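Local coordinates for ferritin light chain (Trichoplusia ni, PDB 1Z6O), which forms, with the heavy chain, the secreted 24-subunit ferritin shell that stores iron, the light chain helping to nucleate the ferrihydrite core, at the interface of chains A and C and the interface of chains A and B. Numbering follows the deposited sequence. Chains: chain A/B, Ferritin light chain; chain C, Ferritin heavy chain.

Contact 1: the interface of chains A and C. Residues chain A 63-65, 68; chain C 158, 162.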
# COMPACT_ATOMS: atom_id res chain seq x y z
N ASN A 63 -18.36 -25.88 -37.99
CA ASN A 63 -17.25 -26.36 -37.17
C ASN A 63 -16.87 -27.80 -37.58
O ASN A 63 -16.13 -28.46 -36.84
CB ASN A 63 -17.62 -26.28 -35.67
CG ASN A 63 -16.41 -26.48 -34.75
OD1 ASN A 63 -15.31 -26.01 -35.03
ND2 ASN A 63 -16.63 -27.18 -33.64
N ASN A 64 -17.36 -28.29 -38.72
CA ASN A 64 -16.93 -29.63 -39.15
C ASN A 64 -15.53 -29.46 -39.76
O ASN A 64 -15.12 -28.33 -40.07
CB ASN A 64 -17.96 -30.34 -40.09
CG ASN A 64 -17.93 -29.86 -41.55
OD1 ASN A 64 -16.88 -29.76 -42.18
ND2 ASN A 64 -19.11 -29.60 -42.10
N TYR A 65 -14.76 -30.54 -39.92
CA TYR A 65 -13.38 -30.39 -40.39
C TYR A 65 -13.19 -29.88 -41.82
O TYR A 65 -12.14 -29.34 -42.13
CB TYR A 65 -12.61 -31.70 -40.20
CG TYR A 65 -12.80 -32.67 -41.33
CD1 TYR A 65 -11.93 -32.68 -42.43
CD2 TYR A 65 -13.88 -33.55 -41.34
CE1 TYR A 65 -12.15 -33.54 -43.51
CE2 TYR A 65 -14.10 -34.42 -42.41
CZ TYR A 65 -13.23 -34.41 -43.49
OH TYR A 65 -13.45 -35.25 -44.56
N ASN A 68 -14.68 -25.90 -41.44
CA ASN A 68 -13.74 -25.35 -40.47
C ASN A 68 -13.66 -23.82 -40.49
O ASN A 68 -12.57 -23.25 -40.64
CB ASN A 68 -12.34 -25.96 -40.75
CG ASN A 68 -11.40 -25.85 -39.56
OD1 ASN A 68 -11.71 -26.31 -38.46
ND2 ASN A 68 -10.24 -25.24 -39.77
N ARG C 158 -8.16 -33.85 -35.22
CA ARG C 158 -9.14 -32.86 -35.65
C ARG C 158 -8.45 -31.52 -35.91
O ARG C 158 -8.78 -30.81 -36.85
CB ARG C 158 -10.23 -32.68 -34.59
CG ARG C 158 -11.23 -31.53 -34.90
CD ARG C 158 -12.01 -31.73 -36.22
NE ARG C 158 -12.88 -30.57 -36.48
CZ ARG C 158 -12.47 -29.42 -37.00
NH1 ARG C 158 -11.19 -29.26 -37.36
NH2 ARG C 158 -13.33 -28.40 -37.13
N GLY C 162 -8.35 -29.85 -39.65
CA GLY C 162 -8.90 -28.52 -39.89
C GLY C 162 -7.86 -27.60 -40.53
O GLY C 162 -8.16 -26.86 -41.46

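Contact 2: the interface of chains A and B. Residues chain A 4, 8, 21, 23-25; chain B 123, 127, 130, 179, 182, 186.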
# COMPACT_ATOMS: atom_id res chain seq x y z
N CYS A 4 -59.67 -8.38 -6.36
CA CYS A 4 -59.13 -9.44 -5.53
C CYS A 4 -59.65 -9.23 -4.10
O CYS A 4 -60.02 -10.19 -3.42
CB CYS A 4 -57.60 -9.40 -5.60
SG CYS A 4 -56.77 -10.47 -4.38
N VAL A 8 -61.77 -11.89 -1.77
CA VAL A 8 -61.36 -12.32 -0.43
C VAL A 8 -62.49 -12.13 0.58
O VAL A 8 -62.77 -13.02 1.38
CB VAL A 8 -60.11 -11.54 0.05
CG1 VAL A 8 -59.86 -11.80 1.54
CG2 VAL A 8 -58.88 -12.00 -0.76
N LEU A 21 -60.66 -17.16 -5.31
CA LEU A 21 -59.94 -15.91 -5.56
C LEU A 21 -59.52 -15.74 -7.03
O LEU A 21 -58.35 -15.49 -7.32
CB LEU A 21 -58.71 -15.82 -4.66
CG LEU A 21 -58.97 -16.02 -3.16
CD1 LEU A 21 -57.68 -15.79 -2.39
CD2 LEU A 21 -60.06 -15.06 -2.68
N ARG A 23 -59.79 -13.28 -9.06
CA ARG A 23 -59.19 -11.99 -9.40
C ARG A 23 -57.84 -11.73 -8.72
O ARG A 23 -57.23 -10.69 -8.93
CB ARG A 23 -60.14 -10.84 -9.08
CG ARG A 23 -60.93 -10.36 -10.29
CD ARG A 23 -61.85 -11.45 -10.81
NE ARG A 23 -62.81 -11.84 -9.79
CZ ARG A 23 -63.92 -12.54 -10.02
NH1 ARG A 23 -64.22 -12.94 -11.26
NH2 ARG A 23 -64.74 -12.84 -9.02
N CYS A 24 -57.39 -12.67 -7.89
CA CYS A 24 -56.11 -12.48 -7.23
C CYS A 24 -55.04 -13.15 -8.08
O CYS A 24 -54.57 -14.25 -7.78
CB CYS A 24 -56.15 -13.08 -5.83
SG CYS A 24 -57.43 -12.35 -4.75
N ASN A 25 -54.70 -12.51 -9.18
CA ASN A 25 -53.67 -13.01 -10.07
C ASN A 25 -52.97 -11.77 -10.59
O ASN A 25 -53.30 -10.66 -10.15
CB ASN A 25 -54.29 -13.86 -11.20
CG ASN A 25 -55.31 -13.10 -12.05
OD1 ASN A 25 -56.10 -13.72 -12.76
ND2 ASN A 25 -55.29 -11.79 -12.00
N LEU B 123 -54.20 -11.74 4.38
CA LEU B 123 -54.67 -11.97 3.01
C LEU B 123 -55.45 -10.76 2.49
O LEU B 123 -55.25 -10.33 1.36
CB LEU B 123 -55.53 -13.23 2.93
CG LEU B 123 -56.15 -13.51 1.55
CD1 LEU B 123 -55.06 -13.64 0.48
CD2 LEU B 123 -56.99 -14.79 1.61
N ALA B 127 -54.48 -8.45 -0.74
CA ALA B 127 -55.47 -8.36 -1.82
C ALA B 127 -55.74 -6.90 -2.15
O ALA B 127 -55.86 -6.53 -3.33
CB ALA B 127 -56.78 -9.04 -1.40
N LEU B 130 -52.77 -5.43 -3.92
CA LEU B 130 -52.76 -5.89 -5.30
C LEU B 130 -53.76 -5.06 -6.12
O LEU B 130 -53.42 -4.56 -7.20
CB LEU B 130 -53.12 -7.38 -5.38
CG LEU B 130 -53.26 -8.01 -6.78
CD1 LEU B 130 -51.92 -7.91 -7.53
CD2 LEU B 130 -53.68 -9.48 -6.63
N ALA B 179 -49.36 -10.61 -6.49
CA ALA B 179 -50.25 -11.72 -6.87
C ALA B 179 -49.66 -13.02 -6.33
O ALA B 179 -50.40 -13.89 -5.85
CB ALA B 179 -50.39 -11.80 -8.40
N THR B 182 -50.44 -13.42 -2.64
CA THR B 182 -51.80 -13.86 -2.34
C THR B 182 -51.96 -15.34 -2.64
O THR B 182 -52.69 -16.03 -1.93
CB THR B 182 -52.91 -13.06 -3.12
OG1 THR B 182 -52.83 -13.35 -4.52
CG2 THR B 182 -52.74 -11.58 -2.89
N LYS B 186 -53.18 -18.06 0.08
CA LYS B 186 -54.34 -18.88 -0.26
C LYS B 186 -54.02 -20.36 0.01
O LYS B 186 -54.85 -21.09 0.57
CB LYS B 186 -54.70 -18.69 -1.74
CG LYS B 186 -55.73 -19.68 -2.27
CD LYS B 186 -55.97 -19.47 -3.77
CE LYS B 186 -56.79 -20.62 -4.35
NZ LYS B 186 -57.17 -20.38 -5.78
O HOH W 1 -51.88 -15.26 -8.19
O HOH W 2 -53.93 -15.99 -5.73

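Contact 1: the interface of chains A and C
C:Arg158 of the heavy chain pushes its guanidinium, end first, into a turn of the light chain built from A:Asn63, A:Asn64, A:Tyr65 and A:Asn68. The arginine leaves helix 139-168 with CG anti to its backbone N, and the bend at chi2 (61°) carries the guanidinium forward, toward the C:Gly162 turn, and out to the loop of chain A. There both terminal nitrogens converge on one atom, the side-chain amide oxygen A:Asn68 OD1. NH2 of C:Arg158 lies 3.0 Å from A:Asn68 OD1 and tilts modestly out of the amide plane; NH1 makes the longer bond, 3.2 Å to A:Asn68 OD1, from well above that plane. Seen from the arginine, the oxygen sits at the guanidinium edge, although the amide and guanidinium planes are turned 66° apart, and the two side chains run antiparallel, each passing alongside the other.

NH2 has a second partner. It donates to the backbone carbonyl of A:Asn63, with NH2 of C:Arg158 2.8 Å from A:Asn63 O, in a fairly straight bond (160° at the hydrogen). This carbonyl also lies at the guanidinium edge, but the nitrogen stands above the carbonyl plane. Bonds to two acceptors in the plane of the guanidinium should fix its rotation.

One face of the group is covered by backbone: A:Tyr65 CA lies over its centre, 3.6 Å from C:Arg158 CZ, and A:Tyr65 CB packs alongside NE. So part of the grip on the arginine comes from backbone, which would make it depend on the path of the loop. Heavy and light chains belong to one 24-subunit shell, and this turn helps join them. One helical turn on, the amide of A:Asn68 lies close against the helix at C:Gly162, where no side chain intervenes, with A:Asn68 CG 3.7 Å from C:Gly162 CA.

Contact 2: the interface of chains A and B
The carbonyl oxygen of A:Cys24 is held by two waters that join it to helix 157-190 of the neighbouring light chain. Water 2 lies 2.8 Å from A:Cys24 O and passes on to the hydroxyl B:Thr182 OG1; water 1 sits 2.9 Å from A:Cys24 O and reaches the backbone carbonyl B:Ala179 O. The threonine hydroxyl is steered by its torsion, OG1 lying between backbone N and carbonyl carbon (chi1 68°), and it donates back into its own helix, B:Thr182 OG1 to B:Ala179 O at 2.8 Å. The direct contacts are apolar.

Beside this water bridge runs a disulfide, with A:Cys4 SG and A:Cys24 SG 2.0 Å apart. A:Cys4 SG rests on the methyl of B:Ala127, 3.3 Å from B:Ala127 CB, while CD2 of B:Leu130 packs against A:Cys24 CA and the same SG. Further along helix 4-11, A:Val8 crosses B:Leu123 obliquely, its CG2 branch 3.9 Å from B:Leu123 CG and also touching B:Ala127. A:Leu21 and B:Leu123 meet loosely, tip to tip. At the other end, B:Ala179 CB lies against the backbone of A:Asn25. The disulfide staples the short N-terminal helix to the segment leading toward the main helices, and the patch docks this extension onto helices 122-148 and 157-190 of the next light chain, tying light chains together in the shell.

Contact 1 and contact 2 lie about 57 Å apart, centre to centre of their C-alpha atoms, and share no residue. Chain A takes part in both: at contact 1 through the loop between helices 37-61 and 70-96, at contact 2 through its N-terminal extension with helix 4-11. One light chain therefore reaches a heavy chain with a polar turn and another light chain with a disulfide-braced apolar arm. Repeated in each copy, the two kinds of joint connect unlike and like subunits in the shell of 12 light and 12 heavy chains.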